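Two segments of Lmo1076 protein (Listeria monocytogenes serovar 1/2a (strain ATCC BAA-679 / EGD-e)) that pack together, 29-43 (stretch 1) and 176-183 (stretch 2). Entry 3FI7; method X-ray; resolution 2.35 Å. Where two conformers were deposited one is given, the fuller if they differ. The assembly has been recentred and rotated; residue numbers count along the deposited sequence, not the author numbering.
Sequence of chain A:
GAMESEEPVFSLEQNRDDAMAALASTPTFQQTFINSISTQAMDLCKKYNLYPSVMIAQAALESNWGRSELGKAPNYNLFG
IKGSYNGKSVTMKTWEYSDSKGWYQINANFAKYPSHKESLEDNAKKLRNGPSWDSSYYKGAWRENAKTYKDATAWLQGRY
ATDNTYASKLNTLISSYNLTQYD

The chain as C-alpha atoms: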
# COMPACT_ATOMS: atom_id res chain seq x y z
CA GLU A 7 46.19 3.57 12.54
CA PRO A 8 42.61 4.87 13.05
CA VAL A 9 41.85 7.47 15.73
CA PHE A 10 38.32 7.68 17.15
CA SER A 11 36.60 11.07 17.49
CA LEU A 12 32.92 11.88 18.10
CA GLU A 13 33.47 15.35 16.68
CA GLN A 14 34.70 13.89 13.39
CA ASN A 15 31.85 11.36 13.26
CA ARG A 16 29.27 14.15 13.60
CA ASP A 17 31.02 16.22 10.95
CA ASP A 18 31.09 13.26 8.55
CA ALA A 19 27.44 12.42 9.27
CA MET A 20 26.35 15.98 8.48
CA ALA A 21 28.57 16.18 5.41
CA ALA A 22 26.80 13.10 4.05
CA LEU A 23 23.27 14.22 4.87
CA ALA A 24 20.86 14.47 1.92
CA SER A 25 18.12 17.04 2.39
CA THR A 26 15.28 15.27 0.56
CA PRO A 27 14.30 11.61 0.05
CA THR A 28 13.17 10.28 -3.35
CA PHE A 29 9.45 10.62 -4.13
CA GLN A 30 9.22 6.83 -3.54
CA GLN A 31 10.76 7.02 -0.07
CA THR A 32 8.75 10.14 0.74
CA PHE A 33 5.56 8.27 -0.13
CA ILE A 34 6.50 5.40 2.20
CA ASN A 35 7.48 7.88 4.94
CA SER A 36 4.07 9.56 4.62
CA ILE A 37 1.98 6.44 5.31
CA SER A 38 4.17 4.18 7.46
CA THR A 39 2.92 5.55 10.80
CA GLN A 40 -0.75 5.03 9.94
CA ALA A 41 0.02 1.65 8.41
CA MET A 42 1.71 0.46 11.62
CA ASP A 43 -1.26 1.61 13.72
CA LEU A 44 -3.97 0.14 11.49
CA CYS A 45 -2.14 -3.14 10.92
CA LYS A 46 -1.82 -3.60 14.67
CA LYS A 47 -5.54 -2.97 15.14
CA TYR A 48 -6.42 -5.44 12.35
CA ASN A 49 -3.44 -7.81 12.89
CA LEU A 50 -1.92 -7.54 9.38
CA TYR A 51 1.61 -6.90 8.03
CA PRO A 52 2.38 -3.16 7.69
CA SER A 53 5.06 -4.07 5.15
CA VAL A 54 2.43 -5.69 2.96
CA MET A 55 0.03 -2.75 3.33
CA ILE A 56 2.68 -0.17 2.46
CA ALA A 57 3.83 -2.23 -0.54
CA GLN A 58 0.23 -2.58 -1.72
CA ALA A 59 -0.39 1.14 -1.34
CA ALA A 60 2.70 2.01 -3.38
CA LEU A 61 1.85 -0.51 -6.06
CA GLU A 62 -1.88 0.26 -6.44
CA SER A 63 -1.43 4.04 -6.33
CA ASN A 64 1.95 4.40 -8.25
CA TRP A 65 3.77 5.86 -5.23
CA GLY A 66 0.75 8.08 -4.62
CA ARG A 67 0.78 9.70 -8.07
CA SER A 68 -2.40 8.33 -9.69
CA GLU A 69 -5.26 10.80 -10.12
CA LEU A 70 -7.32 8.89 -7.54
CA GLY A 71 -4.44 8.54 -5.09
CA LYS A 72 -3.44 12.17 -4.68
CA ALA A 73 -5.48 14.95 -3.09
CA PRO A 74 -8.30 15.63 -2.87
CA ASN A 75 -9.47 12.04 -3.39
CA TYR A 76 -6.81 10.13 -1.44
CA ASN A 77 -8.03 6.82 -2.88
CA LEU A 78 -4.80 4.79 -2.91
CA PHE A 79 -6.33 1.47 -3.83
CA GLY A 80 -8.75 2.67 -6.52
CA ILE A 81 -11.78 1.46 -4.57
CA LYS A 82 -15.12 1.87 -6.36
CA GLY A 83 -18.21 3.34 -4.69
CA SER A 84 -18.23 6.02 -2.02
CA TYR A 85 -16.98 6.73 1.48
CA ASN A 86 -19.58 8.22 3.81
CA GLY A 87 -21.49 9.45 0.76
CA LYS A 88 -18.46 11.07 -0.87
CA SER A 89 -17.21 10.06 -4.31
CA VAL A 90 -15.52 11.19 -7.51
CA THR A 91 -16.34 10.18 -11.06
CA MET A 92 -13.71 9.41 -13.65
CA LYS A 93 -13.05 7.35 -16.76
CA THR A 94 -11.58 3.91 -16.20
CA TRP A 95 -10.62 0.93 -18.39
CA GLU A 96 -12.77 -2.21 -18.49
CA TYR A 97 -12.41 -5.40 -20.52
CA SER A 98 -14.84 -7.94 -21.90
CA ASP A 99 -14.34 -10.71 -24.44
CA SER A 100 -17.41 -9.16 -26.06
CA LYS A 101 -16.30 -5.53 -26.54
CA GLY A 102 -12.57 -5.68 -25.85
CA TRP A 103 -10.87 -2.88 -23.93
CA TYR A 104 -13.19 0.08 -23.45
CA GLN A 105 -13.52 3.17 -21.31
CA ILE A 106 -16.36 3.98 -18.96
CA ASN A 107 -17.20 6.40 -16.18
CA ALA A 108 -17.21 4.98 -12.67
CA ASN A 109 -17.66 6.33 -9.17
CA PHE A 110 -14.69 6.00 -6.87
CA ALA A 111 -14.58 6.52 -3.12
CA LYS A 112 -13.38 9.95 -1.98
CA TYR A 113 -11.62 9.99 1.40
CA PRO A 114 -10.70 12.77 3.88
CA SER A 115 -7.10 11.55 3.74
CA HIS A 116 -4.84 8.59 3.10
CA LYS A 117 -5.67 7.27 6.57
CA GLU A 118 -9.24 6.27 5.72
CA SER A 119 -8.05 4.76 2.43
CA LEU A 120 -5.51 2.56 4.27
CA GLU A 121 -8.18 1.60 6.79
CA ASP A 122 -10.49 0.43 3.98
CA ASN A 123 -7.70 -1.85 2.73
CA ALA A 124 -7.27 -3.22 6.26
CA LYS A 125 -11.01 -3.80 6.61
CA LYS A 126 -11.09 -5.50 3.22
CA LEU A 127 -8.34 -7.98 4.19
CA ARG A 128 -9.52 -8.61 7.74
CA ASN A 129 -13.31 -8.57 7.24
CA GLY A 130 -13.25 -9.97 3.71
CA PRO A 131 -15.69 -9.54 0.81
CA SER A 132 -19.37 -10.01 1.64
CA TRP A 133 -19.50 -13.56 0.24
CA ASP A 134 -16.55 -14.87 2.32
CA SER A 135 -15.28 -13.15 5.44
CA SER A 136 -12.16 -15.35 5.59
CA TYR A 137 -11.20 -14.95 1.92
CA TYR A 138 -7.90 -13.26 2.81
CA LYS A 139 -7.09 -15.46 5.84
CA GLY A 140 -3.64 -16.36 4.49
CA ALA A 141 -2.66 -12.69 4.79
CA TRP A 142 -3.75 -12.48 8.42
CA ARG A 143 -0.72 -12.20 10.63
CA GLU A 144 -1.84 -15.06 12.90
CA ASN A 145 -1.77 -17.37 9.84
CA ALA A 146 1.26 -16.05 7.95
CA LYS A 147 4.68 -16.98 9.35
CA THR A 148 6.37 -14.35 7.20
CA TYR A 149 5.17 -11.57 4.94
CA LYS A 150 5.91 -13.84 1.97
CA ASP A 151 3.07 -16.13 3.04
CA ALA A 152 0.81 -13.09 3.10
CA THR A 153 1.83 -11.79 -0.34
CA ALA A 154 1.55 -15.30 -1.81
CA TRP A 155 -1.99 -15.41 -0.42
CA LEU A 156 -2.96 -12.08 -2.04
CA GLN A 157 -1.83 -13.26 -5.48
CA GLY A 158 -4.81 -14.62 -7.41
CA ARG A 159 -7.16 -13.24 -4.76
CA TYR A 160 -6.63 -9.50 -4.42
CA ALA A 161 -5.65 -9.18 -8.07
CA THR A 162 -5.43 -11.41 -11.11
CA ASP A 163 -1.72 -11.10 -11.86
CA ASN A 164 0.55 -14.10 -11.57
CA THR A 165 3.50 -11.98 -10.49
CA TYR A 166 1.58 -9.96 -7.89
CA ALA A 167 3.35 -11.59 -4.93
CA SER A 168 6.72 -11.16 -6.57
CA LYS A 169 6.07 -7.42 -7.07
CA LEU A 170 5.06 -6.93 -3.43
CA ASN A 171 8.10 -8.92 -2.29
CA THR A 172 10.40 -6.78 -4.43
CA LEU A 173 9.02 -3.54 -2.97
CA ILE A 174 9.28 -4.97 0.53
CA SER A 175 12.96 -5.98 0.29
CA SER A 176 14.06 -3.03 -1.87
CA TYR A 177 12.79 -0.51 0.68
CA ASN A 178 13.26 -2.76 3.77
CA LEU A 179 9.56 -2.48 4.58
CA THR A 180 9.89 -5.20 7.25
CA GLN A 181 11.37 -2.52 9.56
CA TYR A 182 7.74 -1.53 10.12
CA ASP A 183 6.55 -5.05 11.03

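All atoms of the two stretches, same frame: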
# COMPACT_ATOMS: atom_id res chain seq x y z
N PHE A 29 10.91 10.62 -4.23
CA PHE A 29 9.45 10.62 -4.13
C PHE A 29 8.93 9.26 -3.63
O PHE A 29 7.93 9.20 -2.92
CB PHE A 29 8.77 11.08 -5.44
CG PHE A 29 8.86 10.08 -6.58
CD1 PHE A 29 9.82 10.24 -7.58
CD2 PHE A 29 7.99 9.00 -6.65
CE1 PHE A 29 9.91 9.34 -8.64
CE2 PHE A 29 8.07 8.09 -7.70
CZ PHE A 29 9.03 8.26 -8.70
N GLN A 30 9.62 8.18 -3.98
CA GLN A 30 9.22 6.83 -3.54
C GLN A 30 9.34 6.71 -2.02
O GLN A 30 8.41 6.24 -1.34
CB GLN A 30 10.08 5.74 -4.20
CG GLN A 30 9.98 5.62 -5.72
CD GLN A 30 11.00 6.48 -6.47
OE1 GLN A 30 11.26 7.62 -6.10
NE2 GLN A 30 11.56 5.93 -7.54
N GLN A 31 10.48 7.12 -1.50
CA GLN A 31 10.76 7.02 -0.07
C GLN A 31 9.86 7.98 0.70
O GLN A 31 9.36 7.66 1.78
CB GLN A 31 12.24 7.32 0.22
CG GLN A 31 12.65 7.15 1.67
CD GLN A 31 12.58 5.70 2.13
OE1 GLN A 31 13.21 4.82 1.54
NE2 GLN A 31 11.82 5.46 3.19
N THR A 32 9.63 9.15 0.12
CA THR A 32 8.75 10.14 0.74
C THR A 32 7.32 9.61 0.84
O THR A 32 6.63 9.84 1.84
CB THR A 32 8.78 11.45 -0.04
OG1 THR A 32 10.07 12.05 0.11
CG2 THR A 32 7.69 12.42 0.45
N PHE A 33 6.89 8.88 -0.18
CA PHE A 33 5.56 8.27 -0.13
C PHE A 33 5.48 7.25 1.01
O PHE A 33 4.56 7.30 1.82
CB PHE A 33 5.18 7.61 -1.46
CG PHE A 33 3.92 6.81 -1.38
CD1 PHE A 33 3.96 5.44 -1.22
CD2 PHE A 33 2.68 7.44 -1.42
CE1 PHE A 33 2.79 4.70 -1.13
CE2 PHE A 33 1.51 6.71 -1.33
CZ PHE A 33 1.56 5.33 -1.19
N ILE A 34 6.44 6.33 1.08
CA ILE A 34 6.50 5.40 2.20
C ILE A 34 6.50 6.14 3.54
O ILE A 34 5.71 5.83 4.42
CB ILE A 34 7.72 4.48 2.10
CG1 ILE A 34 7.55 3.49 0.95
CG2 ILE A 34 7.95 3.76 3.43
CD1 ILE A 34 8.87 3.00 0.36
N ASN A 35 7.38 7.13 3.68
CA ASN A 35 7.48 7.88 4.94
C ASN A 35 6.14 8.49 5.33
O ASN A 35 5.84 8.60 6.51
CB ASN A 35 8.53 8.99 4.84
CG ASN A 35 9.94 8.45 4.60
OD1 ASN A 35 10.21 7.26 4.79
ND2 ASN A 35 10.84 9.32 4.17
N SER A 36 5.33 8.87 4.35
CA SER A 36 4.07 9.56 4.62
C SER A 36 2.94 8.64 5.09
O SER A 36 1.97 9.13 5.65
CB SER A 36 3.60 10.34 3.39
OG SER A 36 3.00 9.47 2.44
N ILE A 37 3.05 7.34 4.87
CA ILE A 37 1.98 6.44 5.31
C ILE A 37 2.39 5.36 6.33
O ILE A 37 1.55 4.61 6.81
CB ILE A 37 1.33 5.72 4.11
CG1 ILE A 37 2.38 4.90 3.34
CG2 ILE A 37 0.61 6.72 3.20
CD1 ILE A 37 1.74 3.78 2.48
N SER A 38 3.68 5.29 6.65
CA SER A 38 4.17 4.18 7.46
C SER A 38 3.60 4.21 8.88
O SER A 38 3.28 3.17 9.45
CB SER A 38 5.71 4.15 7.50
OG SER A 38 6.23 5.30 8.16
N THR A 39 3.47 5.41 9.45
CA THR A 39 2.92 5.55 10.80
C THR A 39 1.49 5.02 10.89
O THR A 39 1.16 4.23 11.77
CB THR A 39 2.92 7.01 11.25
OG1 THR A 39 4.22 7.56 11.05
CG2 THR A 39 2.53 7.11 12.75
N GLN A 40 0.64 5.46 9.96
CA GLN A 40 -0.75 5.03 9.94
C GLN A 40 -0.85 3.55 9.60
O GLN A 40 -1.72 2.85 10.12
CB GLN A 40 -1.56 5.86 8.93
CG GLN A 40 -1.71 7.33 9.34
CD GLN A 40 -1.91 8.28 8.15
OE1 GLN A 40 -1.22 8.17 7.12
NE2 GLN A 40 -2.84 9.22 8.30
N ALA A 41 0.05 3.06 8.75
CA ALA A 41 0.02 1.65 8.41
C ALA A 41 0.37 0.78 9.62
O ALA A 41 -0.24 -0.27 9.83
CB ALA A 41 0.97 1.35 7.24
N MET A 42 1.34 1.22 10.42
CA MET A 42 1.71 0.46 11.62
C MET A 42 0.54 0.41 12.61
O MET A 42 0.23 -0.64 13.17
CB MET A 42 2.98 1.04 12.28
CG MET A 42 4.29 0.67 11.58
SD MET A 42 5.80 1.25 12.41
CE MET A 42 5.73 3.02 12.08
N ASP A 43 -0.13 1.55 12.80
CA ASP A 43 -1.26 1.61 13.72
C ASP A 43 -2.43 0.74 13.26
O ASP A 43 -2.96 -0.04 14.03
CB ASP A 43 -1.74 3.05 13.89
CG ASP A 43 -0.67 3.95 14.46
OD1 ASP A 43 0.31 3.40 15.02
OD2 ASP A 43 -0.80 5.19 14.35
N SER A 176 13.32 -4.15 -1.30
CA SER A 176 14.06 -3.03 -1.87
C SER A 176 14.00 -1.79 -0.98
O SER A 176 14.94 -0.99 -0.97
CB SER A 176 13.53 -2.68 -3.27
OG SER A 176 13.81 -3.71 -4.20
N TYR A 177 12.91 -1.64 -0.25
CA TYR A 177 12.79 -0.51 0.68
C TYR A 177 12.82 -0.93 2.16
O TYR A 177 12.50 -0.12 3.04
CB TYR A 177 11.54 0.33 0.35
CG TYR A 177 11.66 1.03 -0.99
CD1 TYR A 177 12.12 2.34 -1.07
CD2 TYR A 177 11.38 0.36 -2.17
CE1 TYR A 177 12.26 2.98 -2.29
CE2 TYR A 177 11.52 0.99 -3.40
CZ TYR A 177 11.96 2.29 -3.46
OH TYR A 177 12.11 2.91 -4.68
N ASN A 178 13.25 -2.17 2.42
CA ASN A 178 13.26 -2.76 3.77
C ASN A 178 11.98 -2.44 4.54
O ASN A 178 12.01 -1.92 5.66
CB ASN A 178 14.50 -2.35 4.58
CG ASN A 178 14.80 -3.31 5.73
OD1 ASN A 178 14.26 -4.42 5.79
ND2 ASN A 178 15.66 -2.88 6.65
N LEU A 179 10.84 -2.79 3.95
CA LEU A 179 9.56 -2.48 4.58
C LEU A 179 9.29 -3.32 5.84
O LEU A 179 8.41 -2.99 6.62
CB LEU A 179 8.41 -2.57 3.57
CG LEU A 179 8.55 -1.62 2.38
CD1 LEU A 179 7.35 -1.75 1.43
CD2 LEU A 179 8.73 -0.18 2.86
N THR A 180 10.06 -4.39 6.04
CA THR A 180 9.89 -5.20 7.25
C THR A 180 10.28 -4.44 8.53
O THR A 180 9.90 -4.85 9.62
CB THR A 180 10.63 -6.55 7.19
OG1 THR A 180 12.00 -6.34 6.84
CG2 THR A 180 9.99 -7.47 6.16
N GLN A 181 11.02 -3.35 8.40
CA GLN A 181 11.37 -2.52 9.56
C GLN A 181 10.10 -2.09 10.29
O GLN A 181 10.13 -1.84 11.49
CB GLN A 181 12.18 -1.28 9.14
CG GLN A 181 11.34 -0.16 8.52
CD GLN A 181 12.20 0.97 7.96
OE1 GLN A 181 12.47 1.96 8.65
NE2 GLN A 181 12.64 0.82 6.71
N TYR A 182 9.00 -2.01 9.56
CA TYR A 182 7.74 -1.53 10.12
C TYR A 182 6.92 -2.65 10.76
O TYR A 182 5.93 -2.38 11.43
CB TYR A 182 6.91 -0.80 9.05
CG TYR A 182 7.64 0.36 8.41
CD1 TYR A 182 7.92 1.52 9.13
CD2 TYR A 182 8.04 0.30 7.08
CE1 TYR A 182 8.60 2.59 8.55
CE2 TYR A 182 8.73 1.36 6.49
CZ TYR A 182 9.00 2.50 7.23
OH TYR A 182 9.68 3.54 6.64
N ASP A 183 7.32 -3.90 10.54
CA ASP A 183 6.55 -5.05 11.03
C ASP A 183 6.80 -5.31 12.52
O ASP A 183 6.03 -6.02 13.18
CB ASP A 183 6.86 -6.32 10.22
CG ASP A 183 6.33 -6.25 8.79
OD1 ASP A 183 5.45 -5.40 8.53
OD2 ASP A 183 6.78 -7.04 7.94
OXT ASP A 183 7.78 -4.82 13.09
O HOH W 1 14.07 2.37 2.49
O HOH W 2 11.40 2.68 4.14

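The contact is a small, largely apolar packing of one helix against the C-terminal tail of the chain, with two tyrosines from the tail as its main elements and water, not direct hydrogen bonds, joining the polar groups. It buries 418 Å² summed over both sides, and no two residues that touch across it are fewer than 140 positions apart in sequence.

Stretch 1 is part of a helix that continues later in the chain and is kinked: the N atoms of Thr-39 and Gln-40 have no bond to the preceding turn. Regular bonding resumes with Ala-41 N to Ile-37 O at 2.9 Å. In stretch 2, Tyr-177 is the first residue to leave helical phi/psi after a helix, and residues 179-182 form a 3-10 segment, as the bond from Tyr-182 N to Leu-179 O (3.2 Å) illustrates. The backbones approach with CA-CA separations of 7.8 Å for Gln-31 and Tyr-177 and 6.5 Å for Met-42 and Tyr-182, spacings that leave room for side chains between them.

Ile-34, buried and directed toward the tail, links three of its residues. Ile-34 CD1 lies 3.6 Å from Tyr-177 CD1 and 4.0 Å from Leu-179 CD2, while Ile-34 CG2 is 4.0 Å from Tyr-182 CE2. These are van der Waals distances between carbons, as expected for close apolar packing. Gln-30 adds the aliphatic base of its side chain, with CB 3.5 Å from Tyr-177 OH, although the end of that side chain leads away.

Tyr-182 has the largest covered area of any residue here. Over one face of the Tyr-182 ring sits Ser-38 CB, 3.8 Å from the ring centroid and 24° off the normal, a CH-pi arrangement in which a polarized C-H group meets the pi cloud. Met-42 approaches differently: Met-42 SD is 5.2 Å from the Tyr-182 ring centroid and 81° off the normal, placing sulfur at the ring edge, 3.9 Å from Tyr-182 CD1.

The polar groups meet through solvent. Water 1 donates to both Gln-31 OE1 (2.8 Å) and Tyr-177 O (3.0 Å). Water 2 accepts from Gln-31 NE2 (3.0 Å), donates to Tyr-177 O (3.2 Å) and bonds with Tyr-182 OH (3.2 Å). Both ends of the Gln-31 amide are thus tied to the tail. The same amide is also held within its helix, where Gln-31 NE2 donates to Asn-35 OD1 at 2.9 Å and a nearly linear 164°. Within the tail, Gln-181 NE2 donates to Asn-178 O at 3.0 Å and 163°, bracing the turn that leads to Tyr-182.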